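Response regulator (Caulobacter vibrioides, PDB 3T0Y) probably acts, through this sigma-factor-like domain, as a decoy that binds an anti-sigma factor in the general stress response once its receiver domain is phosphorylated. Local coordinates at residues Ala19-His24 and Val68-Val73; Ala34-Gln39 and Asp43-Val48; Gln88-Ile93 and Gln99-Thr104; Phe109-Ala114 and Glu124-Ile129. All coordinates share one frame; numbering follows the deposited sequence.

Contact 1: Ala19-His24 and Val68-Val73; sequences ARLAPH and VALYRV
Leu-70 of helix 66-80 faces Leu-21 and His-24 of segment 19-24. Helix 66-80 packs here against the N-terminal segment 19-24 of the sigma2-like part, and the contact is wholly apolar. The CB of Leu-70 points toward the turn, and Leu-21 CD2 lies 4.3 Å from it. CG hangs anti to the backbone N (chi1 174°), which aims the fork of methyls at residues 19-24. One branch goes to each partner. Leu-70 CD1 meets Leu-21 CD1 at 4.2 Å, methyl to methyl. Leu-70 CD2 lies 4.1 Å from His-24 CB, so it is the root of the histidine, not the ring, that takes up this branch. Leu-21 also packs on Leu-53 of helix 39-54 and on an apolar side chain of the other protein. Ile-28 of helix 25-36 adds to the packing around Leu-70. Next to it, Tyr-71 turns to the second subunit, where its OH bonds to Glu-107 of that chain. The backbone of 19-24 turns, with His-24 N bonded to Leu-21 O at 2.8 Å. Pro-23 CG lies above one face of the His-24 ring, 4.1 Å from its plane and offset toward the rim.

Contact 2: Ala34-Gln39 and Asp43-Val48; sequences ALTGDQ and DHYVRV
Gln-39 O accepts the shortest polar bond of this contact, from Asp-43 N at 2.7 Å. It is a bond of the first turn of helix 39-54. A second bond joins the same two residues through their side chains. Gln-39 NE2 donates to Asp-43 OD1 over 3.1 Å, with an N-H...O angle of 149°. The donor comes from above the carboxylate plane, 45° out of it. A bend at chi2 (60°) folds the Gln-39 chain back so that its amide reaches one turn along the helix. Gln-39 NE2 also donates to Arg-29 O, and Asp-43 OD2 forms a salt bridge with Arg-29. Arg-29 thus ties this helix start to helix 25-36. The segments form a helical hairpin in the sigma2-like part of the domain. Gly-37, with positive phi, ends the first helix, and Asp-38 caps the second at its N-cap position. Apart from the polar pair, the contact is apolar. Thr-36 CG2 meets the Tyr-45 ring obliquely, 3.8 Å from Tyr-45 CD2. Thr-36 OG1 turns instead to Ala-32 O. Tyr-45 OH bonds to Ser-81 OG. His-44 CD2 lies over the centre of one face of the Tyr-45 ring, 3.8 Å above its plane.

Contact 3: Gln88-Ile93 and Gln99-Thr104; sequences QRLMRI and QAFLLT
Leu-90 meets Leu-102 and Phe-101 by apolar packing alone. Leu-102 CD2 sits against the forked tip of Leu-90, 4.0 Å from Leu-90 CD1 and equally 4.0 Å from Leu-90 CD2. The same Leu-90 CD2 also approaches the Phe-101 ring obliquely, with Phe-101 CE2 at 4.3 Å. This one methyl is therefore shared by two partners on successive residues of the second helix. Their first torsions differ, 178° for Phe-101 and -68° for Leu-102, and both side chains reach Leu-90 CD2. All three side chains are buried, and each also packs on an apolar side chain of the bound second protein. The contact belongs to the sigma4-like part of the domain, where the chain leaves a short 3-10 turn at 90-92 and enters helix 95-106. No polar bond joins the two segments. In the first, Arg-92 N bonds to Arg-89 O at 2.9 Å. In the second, the helix widens to a pi-type turn at 102-104. Thr-104 OG1 there lies 2.9 Å from Ala-100 O and 3.1 Å from Phe-101 O. Charged contacts lie outside the pair: Arg-92 forms a salt bridge with Glu-139 and a cation-pi contact with Trp-78.

Contact 4: Phe109-Ala114 and Glu124-Ile129; sequences FTPTEA and EVERLI
Val-125 packs on Pro-111 and Ala-114 in a small apolar contact between two successive helices, 111-118 and 122-140. These two helices fall in the sigma4-like part of the domain, and their order is consistent with the helix-turn-helix unit of sigma factors. Val-125 touches both partners, and its CB points toward the first helix. Val-125 CG1, set anti to the backbone N (chi1 165°), lies 4.5 Å from Pro-111 CB. It also reaches Pro-111 O at 3.9 Å and Ala-114 CB at 4.4 Å. The other branch, Val-125 CG2, lies 4.3 Å from Ala-114 C. The nearest CA atoms, those of Pro-111 and Val-125, are 6.8 Å apart. Glu-126 OE1 comes near Pro-111 CB, a doubtful touch because the side chain has two conformers. Nearby, Ala-115 also packs on Val-125, and Ile-129 leans on Thr-104 of helix 95-106.

Each helix also has polar bonds of its own. In the second, Arg-127 NE forms a salt bridge with Glu-124 OE1 at 3.0 Å, in the plane of the guanidinium group. The first helix opens with a capping box of Thr-110, the N-cap, and Glu-113, and Pro-111 is its first residue. Just before it, Phe-109 meets Tyr-71 of the second subunit edge to face. In the box, Thr-110 N donates to Glu-113 OE1 at 3.0 Å, on the anti side of the carboxylate. In return, Glu-113 N donates to Thr-110 OG1 at 3.2 Å, with an N-H...O angle of 159°.

From the N terminus, the chain passes through helix 17-21 and returns on helix 66-80, where contact 1 closes a loop of 43 residues. Contact 2 nests inside that loop and joins helices 25-36 and 39-54 at their short turn. Both belong to the sigma2-like part. Contacts 3 and 4 follow in series in the sigma4-like part, each closing a short loop of its own; none of the loops cross. Contact 3 touches contact 2 through His-44 and Tyr-45 against Gln-88, Met-91 and Arg-92, and so couples the two parts. Contact 3 meets contact 4 where helix 95-106 leads to helix 111-118 and packs on helix 122-140. The centres of contacts 1 and 4 are about 39 Å apart.

Contact 1: Ala19-His24 and Val68-Val73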
loop_
_atom_site.group_PDB
_atom_site.type_symbol
_atom_site.label_atom_id
_atom_site.label_comp_id
_atom_site.label_asym_id
_atom_site.label_seq_id
_atom_site.Cartn_x
_atom_site.Cartn_y
_atom_site.Cartn_z
ATOM N N ALA C 19 21.134 12.946 -7.106
ATOM C CA ALA C 19 22.271 12.272 -7.717
ATOM C C ALA C 19 22.831 11.176 -6.811
ATOM O O ALA C 19 23.250 10.111 -7.284
ATOM C CB ALA C 19 23.348 13.292 -8.082
ATOM N N ARG C 20 22.842 11.437 -5.509
ATOM C CA ARG C 20 23.310 10.441 -4.558
ATOM C C ARG C 20 22.332 9.261 -4.430
ATOM O O ARG C 20 22.766 8.109 -4.280
ATOM C CB ARG C 20 23.562 11.072 -3.184
ATOM C CG ARG C 20 24.969 11.600 -2.978
ATOM C CD ARG C 20 25.133 12.177 -1.574
ATOM N NE ARG C 20 24.068 13.123 -1.231
ATOM C CZ ARG C 20 24.233 14.439 -1.104
ATOM N NH1 ARG C 20 25.435 14.983 -1.273
ATOM N NH2 ARG C 20 23.197 15.216 -0.796
ATOM N N LEU C 21 21.027 9.546 -4.514
ATOM C CA LEU C 21 19.994 8.544 -4.225
ATOM C C LEU C 21 19.465 7.819 -5.443
ATOM O O LEU C 21 19.045 6.672 -5.345
ATOM C CB LEU C 21 18.819 9.181 -3.500
ATOM C CG LEU C 21 19.207 9.855 -2.194
ATOM C CD1 LEU C 21 17.980 10.347 -1.467
ATOM C CD2 LEU C 21 20.004 8.873 -1.353
ATOM N N ALA C 22 19.485 8.477 -6.592
ATOM C CA ALA C 22 18.883 7.906 -7.800
ATOM C C ALA C 22 19.230 6.429 -8.039
ATOM O O ALA C 22 18.363 5.627 -8.391
ATOM C CB ALA C 22 19.232 8.761 -9.036
ATOM N N PRO C 23 20.496 6.058 -7.852
ATOM C CA PRO C 23 20.808 4.672 -8.230
ATOM C C PRO C 23 20.216 3.628 -7.272
ATOM O O PRO C 23 20.215 2.425 -7.557
ATOM C CB PRO C 23 22.343 4.630 -8.230
ATOM C CG PRO C 23 22.794 5.870 -7.484
ATOM C CD PRO C 23 21.690 6.871 -7.549
ATOM N N HIS C 24 19.689 4.097 -6.152
ATOM C CA HIS C 24 19.257 3.191 -5.097
ATOM C C HIS C 24 17.743 2.995 -5.099
ATOM O O HIS C 24 17.208 2.061 -4.465
ATOM C CB HIS C 24 19.789 3.703 -3.752
ATOM C CG HIS C 24 21.287 3.764 -3.698
ATOM N ND1 HIS C 24 22.081 2.655 -3.896
ATOM C CD2 HIS C 24 22.135 4.805 -3.503
ATOM C CE1 HIS C 24 23.353 3.008 -3.821
ATOM N NE2 HIS C 24 23.412 4.305 -3.580
ATOM N N VAL C 68 22.489 3.194 2.718
ATOM C CA VAL C 68 22.169 2.860 4.105
ATOM C C VAL C 68 21.384 4.004 4.755
ATOM O O VAL C 68 20.383 3.774 5.438
ATOM C CB VAL C 68 23.432 2.485 4.909
ATOM C CG1 VAL C 68 23.157 2.427 6.407
ATOM C CG2 VAL C 68 24.006 1.151 4.421
ATOM N N ALA C 69 21.817 5.233 4.505
ATOM C CA ALA C 69 21.171 6.411 5.070
ATOM C C ALA C 69 19.754 6.579 4.530
ATOM O O ALA C 69 18.862 7.026 5.236
ATOM C CB ALA C 69 22.024 7.674 4.792
ATOM N N LEU C 70 19.543 6.191 3.281
ATOM C CA LEU C 70 18.220 6.241 2.676
ATOM C C LEU C 70 17.247 5.267 3.368
ATOM O O LEU C 70 16.137 5.644 3.745
ATOM C CB LEU C 70 18.307 5.885 1.193
ATOM C CG LEU C 70 16.970 5.756 0.467
ATOM C CD1 LEU C 70 16.190 7.078 0.495
ATOM C CD2 LEU C 70 17.141 5.242 -0.966
ATOM N N TYR C 71 17.662 4.018 3.537
ATOM C CA TYR C 71 16.812 3.053 4.221
ATOM C C TYR C 71 16.610 3.422 5.675
ATOM O O TYR C 71 15.590 3.107 6.241
ATOM C CB TYR C 71 17.418 1.665 4.176
ATOM C CG TYR C 71 17.276 0.942 2.864
ATOM C CD1 TYR C 71 17.829 1.452 1.697
ATOM C CD2 TYR C 71 16.627 -0.285 2.807
ATOM C CE1 TYR C 71 17.733 0.767 0.511
ATOM C CE2 TYR C 71 16.513 -0.977 1.628
ATOM C CZ TYR C 71 17.078 -0.451 0.481
ATOM O OH TYR C 71 16.982 -1.156 -0.691
ATOM N N ARG C 72 17.598 4.052 6.295
ATOM C CA ARG C 72 17.418 4.577 7.648
ATOM C C ARG C 72 16.276 5.589 7.688
ATOM O O ARG C 72 15.435 5.532 8.580
ATOM C CB ARG C 72 18.722 5.199 8.180
ATOM C CG ARG C 72 18.618 5.714 9.592
ATOM C CD ARG C 72 19.958 6.261 10.088
ATOM N NE ARG C 72 19.814 7.110 11.271
ATOM C CZ ARG C 72 20.023 6.721 12.528
ATOM N NH1 ARG C 72 20.397 5.477 12.807
ATOM N NH2 ARG C 72 19.861 7.591 13.518
ATOM N N VAL C 73 16.217 6.496 6.711
ATOM C CA VAL C 73 15.112 7.453 6.679
ATOM C C VAL C 73 13.780 6.774 6.356
ATOM O O VAL C 73 12.761 7.060 6.988
ATOM C CB VAL C 73 15.346 8.613 5.703
ATOM C CG1 VAL C 73 14.044 9.410 5.517
ATOM C CG2 VAL C 73 16.438 9.513 6.214
#

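Contact 2: Ala34-Gln39 and Asp43-Val48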
loop_
_atom_site.group_PDB
_atom_site.type_symbol
_atom_site.label_atom_id
_atom_site.label_comp_id
_atom_site.label_asym_id
_atom_site.label_seq_id
_atom_site.Cartn_x
_atom_site.Cartn_y
_atom_site.Cartn_z
ATOM N N ALA C 34 8.175 -5.406 -0.327
ATOM C CA ALA C 34 8.240 -6.658 0.406
ATOM C C ALA C 34 7.775 -6.429 1.841
ATOM O O ALA C 34 7.151 -7.304 2.450
ATOM C CB ALA C 34 9.658 -7.213 0.375
ATOM N N LEU C 35 8.085 -5.250 2.380
ATOM C CA LEU C 35 7.797 -4.959 3.779
ATOM C C LEU C 35 6.335 -4.663 3.983
ATOM O O LEU C 35 5.749 -5.131 4.956
ATOM C CB LEU C 35 8.640 -3.785 4.301
ATOM C CG LEU C 35 8.341 -3.296 5.729
ATOM C CD1 LEU C 35 8.875 -4.288 6.800
ATOM C CD2 LEU C 35 8.911 -1.903 5.976
ATOM N N THR C 36 5.726 -3.927 3.053
ATOM C CA THR C 36 4.401 -3.376 3.299
ATOM C C THR C 36 3.249 -4.034 2.518
ATOM O O THR C 36 2.087 -3.718 2.757
ATOM C CB THR C 36 4.373 -1.868 3.025
ATOM O OG1 THR C 36 4.447 -1.661 1.613
ATOM C CG2 THR C 36 5.550 -1.163 3.724
ATOM N N GLY C 37 3.566 -4.931 1.586
ATOM C CA GLY C 37 2.547 -5.795 1.033
ATOM C C GLY C 37 2.267 -5.727 -0.445
ATOM O O GLY C 37 1.801 -6.714 -1.022
ATOM N N ASP C 38 2.505 -4.565 -1.042
ATOM C CA ASP C 38 2.381 -4.391 -2.482
ATOM C C ASP C 38 3.102 -3.117 -2.929
ATOM O O ASP C 38 3.571 -2.328 -2.092
ATOM C CB ASP C 38 0.908 -4.402 -2.937
ATOM C CG ASP C 38 0.121 -3.175 -2.467
ATOM O OD1 ASP C 38 -1.109 -3.139 -2.696
ATOM O OD2 ASP C 38 0.715 -2.249 -1.883
ATOM N N GLN C 39 3.194 -2.920 -4.246
ATOM C CA GLN C 39 4.001 -1.834 -4.793
ATOM C C GLN C 39 3.367 -0.478 -4.523
ATOM O O GLN C 39 4.071 0.503 -4.304
ATOM C CB GLN C 39 4.223 -2.017 -6.302
ATOM C CG GLN C 39 5.471 -1.304 -6.831
ATOM C CD GLN C 39 6.759 -1.806 -6.154
ATOM O OE1 GLN C 39 7.239 -2.911 -6.447
ATOM N NE2 GLN C 39 7.310 -0.998 -5.230
ATOM N N ASP C 43 5.451 2.198 -2.664
ATOM C CA ASP C 43 5.706 3.485 -3.289
ATOM C C ASP C 43 5.152 4.628 -2.458
ATOM O O ASP C 43 5.716 5.708 -2.440
ATOM C CB ASP C 43 5.127 3.525 -4.704
ATOM C CG ASP C 43 5.855 2.590 -5.649
ATOM O OD1 ASP C 43 6.902 2.059 -5.241
ATOM O OD2 ASP C 43 5.409 2.398 -6.803
ATOM N N HIS C 44 4.048 4.409 -1.769
ATOM C CA HIS C 44 3.539 5.453 -0.886
ATOM C C HIS C 44 4.607 5.840 0.144
ATOM O O HIS C 44 4.851 7.023 0.402
ATOM C CB HIS C 44 2.261 5.002 -0.172
ATOM C CG HIS C 44 1.964 5.792 1.068
ATOM N ND1 HIS C 44 1.473 7.083 1.031
ATOM C CD2 HIS C 44 2.112 5.483 2.380
ATOM C CE1 HIS C 44 1.316 7.528 2.267
ATOM N NE2 HIS C 44 1.701 6.578 3.104
ATOM N N TYR C 45 5.259 4.829 0.720
ATOM C CA TYR C 45 6.199 5.054 1.814
ATOM C C TYR C 45 7.531 5.624 1.323
ATOM O O TYR C 45 8.169 6.436 1.996
ATOM C CB TYR C 45 6.413 3.760 2.612
ATOM C CG TYR C 45 5.348 3.537 3.653
ATOM C CD1 TYR C 45 5.251 4.386 4.757
ATOM C CD2 TYR C 45 4.422 2.507 3.526
ATOM C CE1 TYR C 45 4.274 4.202 5.719
ATOM C CE2 TYR C 45 3.432 2.306 4.491
ATOM C CZ TYR C 45 3.371 3.163 5.586
ATOM O OH TYR C 45 2.421 2.983 6.554
ATOM N N VAL C 46 7.942 5.176 0.150
ATOM C CA VAL C 46 9.094 5.748 -0.498
ATOM C C VAL C 46 8.877 7.248 -0.772
ATOM O O VAL C 46 9.773 8.067 -0.534
ATOM C CB VAL C 46 9.414 5.013 -1.825
ATOM C CG1 VAL C 46 10.623 5.645 -2.475
ATOM C CG2 VAL C 46 9.645 3.524 -1.563
ATOM N N ARG C 47 7.701 7.599 -1.304
ATOM C CA ARG C 47 7.404 8.996 -1.607
ATOM C C ARG C 47 7.501 9.823 -0.335
ATOM O O ARG C 47 8.192 10.827 -0.290
ATOM C CB ARG C 47 6.017 9.163 -2.253
ATOM C CG ARG C 47 5.971 8.818 -3.745
ATOM C CD ARG C 47 4.677 9.330 -4.423
ATOM N NE ARG C 47 3.488 8.932 -3.677
ATOM C CZ ARG C 47 2.837 7.787 -3.857
ATOM N NH1 ARG C 47 3.247 6.925 -4.781
ATOM N NH2 ARG C 47 1.775 7.503 -3.113
ATOM N N VAL C 48 6.814 9.389 0.708
ATOM C CA VAL C 48 6.853 10.111 1.968
ATOM C C VAL C 48 8.299 10.356 2.422
ATOM O O VAL C 48 8.631 11.439 2.951
ATOM C CB VAL C 48 6.103 9.346 3.060
ATOM C CG1 VAL C 48 6.341 9.998 4.414
ATOM C CG2 VAL C 48 4.601 9.265 2.723
#

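Contact 3: Gln88-Ile93 and Gln99-Thr104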
loop_
_atom_site.group_PDB
_atom_site.type_symbol
_atom_site.label_atom_id
_atom_site.label_comp_id
_atom_site.label_asym_id
_atom_site.label_seq_id
_atom_site.Cartn_x
_atom_site.Cartn_y
_atom_site.Cartn_z
ATOM N N GLN C 88 -3.354 8.123 7.086
ATOM C CA GLN C 88 -2.017 7.626 6.828
ATOM C C GLN C 88 -1.715 6.329 7.580
ATOM O O GLN C 88 -0.911 5.520 7.122
ATOM C CB GLN C 88 -0.979 8.710 7.149
ATOM C CG GLN C 88 -1.174 10.001 6.336
ATOM C CD GLN C 88 -1.160 9.771 4.816
ATOM O OE1 GLN C 88 -2.190 9.453 4.203
ATOM N NE2 GLN C 88 0.012 9.938 4.207
ATOM N N ARG C 89 -2.343 6.130 8.734
ATOM C CA ARG C 89 -2.148 4.888 9.475
ATOM C C ARG C 89 -2.661 3.700 8.668
ATOM O O ARG C 89 -2.170 2.579 8.813
ATOM C CB ARG C 89 -2.860 4.917 10.831
ATOM C CG ARG C 89 -2.408 6.031 11.756
ATOM C CD ARG C 89 -2.403 5.565 13.215
ATOM N NE ARG C 89 -3.219 6.406 14.092
ATOM C CZ ARG C 89 -2.961 7.683 14.365
ATOM N NH1 ARG C 89 -1.923 8.294 13.811
ATOM N NH2 ARG C 89 -3.756 8.360 15.178
ATOM N N LEU C 90 -3.653 3.948 7.821
ATOM C CA LEU C 90 -4.253 2.879 7.024
ATOM C C LEU C 90 -3.204 2.187 6.153
ATOM O O LEU C 90 -3.371 1.033 5.771
ATOM C CB LEU C 90 -5.381 3.421 6.147
ATOM C CG LEU C 90 -6.663 3.908 6.833
ATOM C CD1 LEU C 90 -7.492 4.735 5.867
ATOM C CD2 LEU C 90 -7.500 2.747 7.384
HETATM N N MSE C 91 -2.107 2.879 5.860
HETATM C CA MSE C 91 -1.095 2.308 4.983
HETATM C C MSE C 91 -0.265 1.206 5.677
HETATM O O MSE C 91 0.485 0.464 5.023
HETATM C CB MSE C 91 -0.220 3.408 4.382
HETATM C CG MSE C 91 -1.016 4.427 3.551
HETATM SE SE MSE C 91 -2.317 3.629 2.285
HETATM C CE MSE C 91 -1.004 3.343 0.908
ATOM N N ARG C 92 -0.414 1.105 6.997
ATOM C CA ARG C 92 0.266 0.066 7.784
ATOM C C ARG C 92 -0.518 -1.236 7.806
ATOM O O ARG C 92 -0.051 -2.230 8.342
ATOM C CB ARG C 92 0.479 0.538 9.223
ATOM C CG ARG C 92 1.464 1.679 9.334
ATOM C CD ARG C 92 2.854 1.171 9.029
ATOM N NE ARG C 92 3.210 0.147 10.003
ATOM C CZ ARG C 92 3.936 0.377 11.090
ATOM N NH1 ARG C 92 4.420 1.592 11.312
ATOM N NH2 ARG C 92 4.193 -0.615 11.938
ATOM N N ILE C 93 -1.730 -1.219 7.257
ATOM C CA ILE C 93 -2.517 -2.435 7.146
ATOM C C ILE C 93 -2.210 -3.164 5.828
ATOM O O ILE C 93 -2.137 -2.545 4.759
ATOM C CB ILE C 93 -4.011 -2.093 7.188
ATOM C CG1 ILE C 93 -4.344 -1.450 8.535
ATOM C CG2 ILE C 93 -4.842 -3.331 6.922
ATOM C CD1 ILE C 93 -5.634 -0.724 8.548
ATOM N N GLN C 99 -8.377 -3.269 2.064
ATOM C CA GLN C 99 -9.506 -3.243 1.154
ATOM C C GLN C 99 -10.800 -3.696 1.848
ATOM O O GLN C 99 -11.794 -2.979 1.842
ATOM C CB GLN C 99 -9.201 -4.139 -0.036
ATOM C CG GLN C 99 -7.974 -3.692 -0.788
ATOM C CD GLN C 99 -7.519 -4.701 -1.820
ATOM O OE1 GLN C 99 -8.139 -5.742 -2.010
ATOM N NE2 GLN C 99 -6.426 -4.397 -2.487
ATOM N N ALA C 100 -10.749 -4.877 2.458
ATOM C CA ALA C 100 -11.895 -5.494 3.096
ATOM C C ALA C 100 -12.403 -4.596 4.202
ATOM O O ALA C 100 -13.606 -4.427 4.384
ATOM C CB ALA C 100 -11.503 -6.814 3.654
ATOM N N PHE C 101 -11.472 -4.022 4.945
ATOM C CA PHE C 101 -11.819 -3.137 6.030
ATOM C C PHE C 101 -12.472 -1.848 5.515
ATOM O O PHE C 101 -13.502 -1.426 6.034
ATOM C CB PHE C 101 -10.571 -2.802 6.853
ATOM C CG PHE C 101 -10.831 -1.846 7.977
ATOM C CD1 PHE C 101 -11.472 -2.273 9.136
ATOM C CD2 PHE C 101 -10.433 -0.523 7.886
ATOM C CE1 PHE C 101 -11.705 -1.391 10.197
ATOM C CE2 PHE C 101 -10.668 0.367 8.942
ATOM C CZ PHE C 101 -11.307 -0.069 10.093
ATOM N N LEU C 102 -11.883 -1.219 4.501
ATOM C CA LEU C 102 -12.436 0.026 4.003
ATOM C C LEU C 102 -13.759 -0.173 3.279
ATOM O O LEU C 102 -14.626 0.693 3.340
ATOM C CB LEU C 102 -11.442 0.781 3.103
ATOM C CG LEU C 102 -10.204 1.338 3.808
ATOM C CD1 LEU C 102 -9.303 1.963 2.796
ATOM C CD2 LEU C 102 -10.586 2.360 4.856
ATOM N N LEU C 103 -13.918 -1.298 2.582
ATOM C CA LEU C 103 -15.161 -1.536 1.874
ATOM C C LEU C 103 -16.320 -1.558 2.881
ATOM O O LEU C 103 -17.399 -1.048 2.604
ATOM C CB LEU C 103 -15.114 -2.837 1.073
ATOM C CG LEU C 103 -14.261 -2.726 -0.188
ATOM C CD1 LEU C 103 -13.927 -4.117 -0.703
ATOM C CD2 LEU C 103 -14.983 -1.898 -1.267
ATOM N N THR C 104 -16.082 -2.130 4.054
ATOM C CA THR C 104 -17.139 -2.256 5.042
ATOM C C THR C 104 -17.205 -1.025 5.956
ATOM O O THR C 104 -18.223 -0.341 6.008
ATOM C CB THR C 104 -17.000 -3.571 5.845
ATOM O OG1 THR C 104 -15.654 -3.704 6.339
ATOM C CG2 THR C 104 -17.286 -4.760 4.939
#

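Contact 4: Phe109-Ala114 and Glu124-Ile129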
loop_
_atom_site.group_PDB
_atom_site.type_symbol
_atom_site.label_atom_id
_atom_site.label_comp_id
_atom_site.label_asym_id
_atom_site.label_seq_id
_atom_site.Cartn_x
_atom_site.Cartn_y
_atom_site.Cartn_z
ATOM N N PHE C 109 -20.399 -1.004 2.577
ATOM C CA PHE C 109 -20.876 -2.254 1.993
ATOM C C PHE C 109 -21.003 -3.303 3.083
ATOM O O PHE C 109 -20.273 -3.269 4.078
ATOM C CB PHE C 109 -19.920 -2.753 0.921
ATOM C CG PHE C 109 -19.844 -1.848 -0.260
ATOM C CD1 PHE C 109 -20.875 -1.825 -1.188
ATOM C CD2 PHE C 109 -18.774 -0.986 -0.420
ATOM C CE1 PHE C 109 -20.826 -0.979 -2.279
ATOM C CE2 PHE C 109 -18.709 -0.147 -1.513
ATOM C CZ PHE C 109 -19.742 -0.143 -2.445
ATOM N N THR C 110 -21.919 -4.245 2.902
ATOM C CA THR C 110 -22.037 -5.335 3.858
ATOM C C THR C 110 -20.907 -6.287 3.555
ATOM O O THR C 110 -20.362 -6.262 2.447
ATOM C CB THR C 110 -23.380 -6.060 3.738
ATOM O OG1 THR C 110 -23.492 -6.652 2.436
ATOM C CG2 THR C 110 -24.522 -5.076 3.929
ATOM N N PRO C 111 -20.524 -7.113 4.541
ATOM C CA PRO C 111 -19.508 -8.127 4.280
ATOM C C PRO C 111 -19.832 -8.987 3.051
ATOM O O PRO C 111 -18.909 -9.379 2.341
ATOM C CB PRO C 111 -19.514 -8.962 5.568
ATOM C CG PRO C 111 -19.898 -7.984 6.613
ATOM C CD PRO C 111 -20.896 -7.054 5.961
ATOM N N THR C 112 -21.101 -9.289 2.809
ATOM C CA THR C 112 -21.481 -10.102 1.645
ATOM C C THR C 112 -21.157 -9.331 0.371
ATOM O O THR C 112 -20.627 -9.877 -0.596
ATOM C CB THR C 112 -22.996 -10.407 1.619
ATOM O OG1 THR C 112 -23.340 -11.265 2.706
ATOM C CG2 THR C 112 -23.400 -11.067 0.294
ATOM N N GLU C 113 -21.496 -8.053 0.366
ATOM C CA GLU C 113 -21.236 -7.248 -0.814
ATOM C C GLU C 113 -19.717 -7.131 -0.994
ATOM O O GLU C 113 -19.214 -7.202 -2.107
ATOM C CB GLU C 113 -21.882 -5.867 -0.674
ATOM C CG GLU C 113 -23.386 -5.889 -0.795
ATOM C CD GLU C 113 -24.033 -4.569 -0.407
ATOM O OE1 GLU C 113 -23.447 -3.813 0.390
ATOM O OE2 GLU C 113 -25.138 -4.275 -0.905
ATOM N N ALA C 114 -18.982 -6.985 0.105
ATOM C CA ALA C 114 -17.521 -6.865 0.010
ATOM C C ALA C 114 -16.924 -8.138 -0.606
ATOM O O ALA C 114 -15.956 -8.083 -1.350
ATOM C CB ALA C 114 -16.901 -6.571 1.380
ATOM N N GLU C 124 -13.051 -15.690 3.944
ATOM C CA GLU C 124 -11.860 -14.921 3.598
ATOM C C GLU C 124 -12.099 -13.449 3.944
ATOM O O GLU C 124 -11.240 -12.788 4.526
ATOM C CB GLU C 124 -11.539 -15.096 2.110
ATOM C CG GLU C 124 -10.470 -14.172 1.549
ATOM C CD GLU C 124 -9.058 -14.484 2.050
ATOM O OE1 GLU C 124 -8.918 -15.196 3.074
ATOM O OE2 GLU C 124 -8.080 -14.003 1.419
ATOM N N VAL C 125 -13.283 -12.940 3.615
ATOM C CA VAL C 125 -13.595 -11.549 3.930
ATOM C C VAL C 125 -13.597 -11.237 5.431
ATOM O O VAL C 125 -13.075 -10.203 5.838
ATOM C CB VAL C 125 -14.945 -11.109 3.327
ATOM C CG1 VAL C 125 -15.409 -9.796 3.968
ATOM C CG2 VAL C 125 -14.794 -10.953 1.843
ATOM N N GLU C 126 -14.194 -12.099 6.261
ATOM C CA GLU C 126 -14.190 -11.865 7.705
ATOM C C GLU C 126 -12.769 -12.006 8.257
ATOM O O GLU C 126 -12.377 -11.303 9.173
ATOM C CB GLU C 126 -15.158 -12.807 8.438
ATOM C CG GLU C 126 -16.651 -12.606 8.097
ATOM C CD GLU C 126 -17.258 -11.332 8.701
ATOM O OE1 GLU C 126 -16.937 -10.223 8.225
ATOM O OE2 GLU C 126 -18.074 -11.439 9.645
ATOM N N ARG C 127 -11.999 -12.919 7.678
ATOM C CA ARG C 127 -10.614 -13.088 8.103
ATOM C C ARG C 127 -9.899 -11.771 7.881
ATOM O O ARG C 127 -9.255 -11.227 8.783
ATOM C CB ARG C 127 -9.918 -14.196 7.292
ATOM C CG ARG C 127 -8.440 -14.386 7.649
ATOM C CD ARG C 127 -7.714 -15.379 6.728
ATOM N NE ARG C 127 -7.171 -14.766 5.510
ATOM C CZ ARG C 127 -6.139 -13.918 5.480
ATOM N NH1 ARG C 127 -5.534 -13.544 6.604
ATOM N NH2 ARG C 127 -5.721 -13.427 4.320
ATOM N N LEU C 128 -10.028 -11.268 6.654
ATOM C CA LEU C 128 -9.353 -10.053 6.232
ATOM C C LEU C 128 -9.699 -8.881 7.134
ATOM O O LEU C 128 -8.828 -8.152 7.559
ATOM C CB LEU C 128 -9.685 -9.748 4.774
ATOM C CG LEU C 128 -8.892 -10.618 3.804
ATOM C CD1 LEU C 128 -9.403 -10.442 2.381
ATOM C CD2 LEU C 128 -7.411 -10.258 3.906
ATOM N N ILE C 129 -10.976 -8.705 7.429
ATOM C CA ILE C 129 -11.395 -7.638 8.326
ATOM C C ILE C 129 -10.858 -7.896 9.731
ATOM O O ILE C 129 -10.547 -6.961 10.478
ATOM C CB ILE C 129 -12.920 -7.563 8.426
ATOM C CG1 ILE C 129 -13.539 -7.126 7.093
ATOM C CG2 ILE C 129 -13.318 -6.597 9.530
ATOM C CD1 ILE C 129 -15.073 -7.310 7.074
#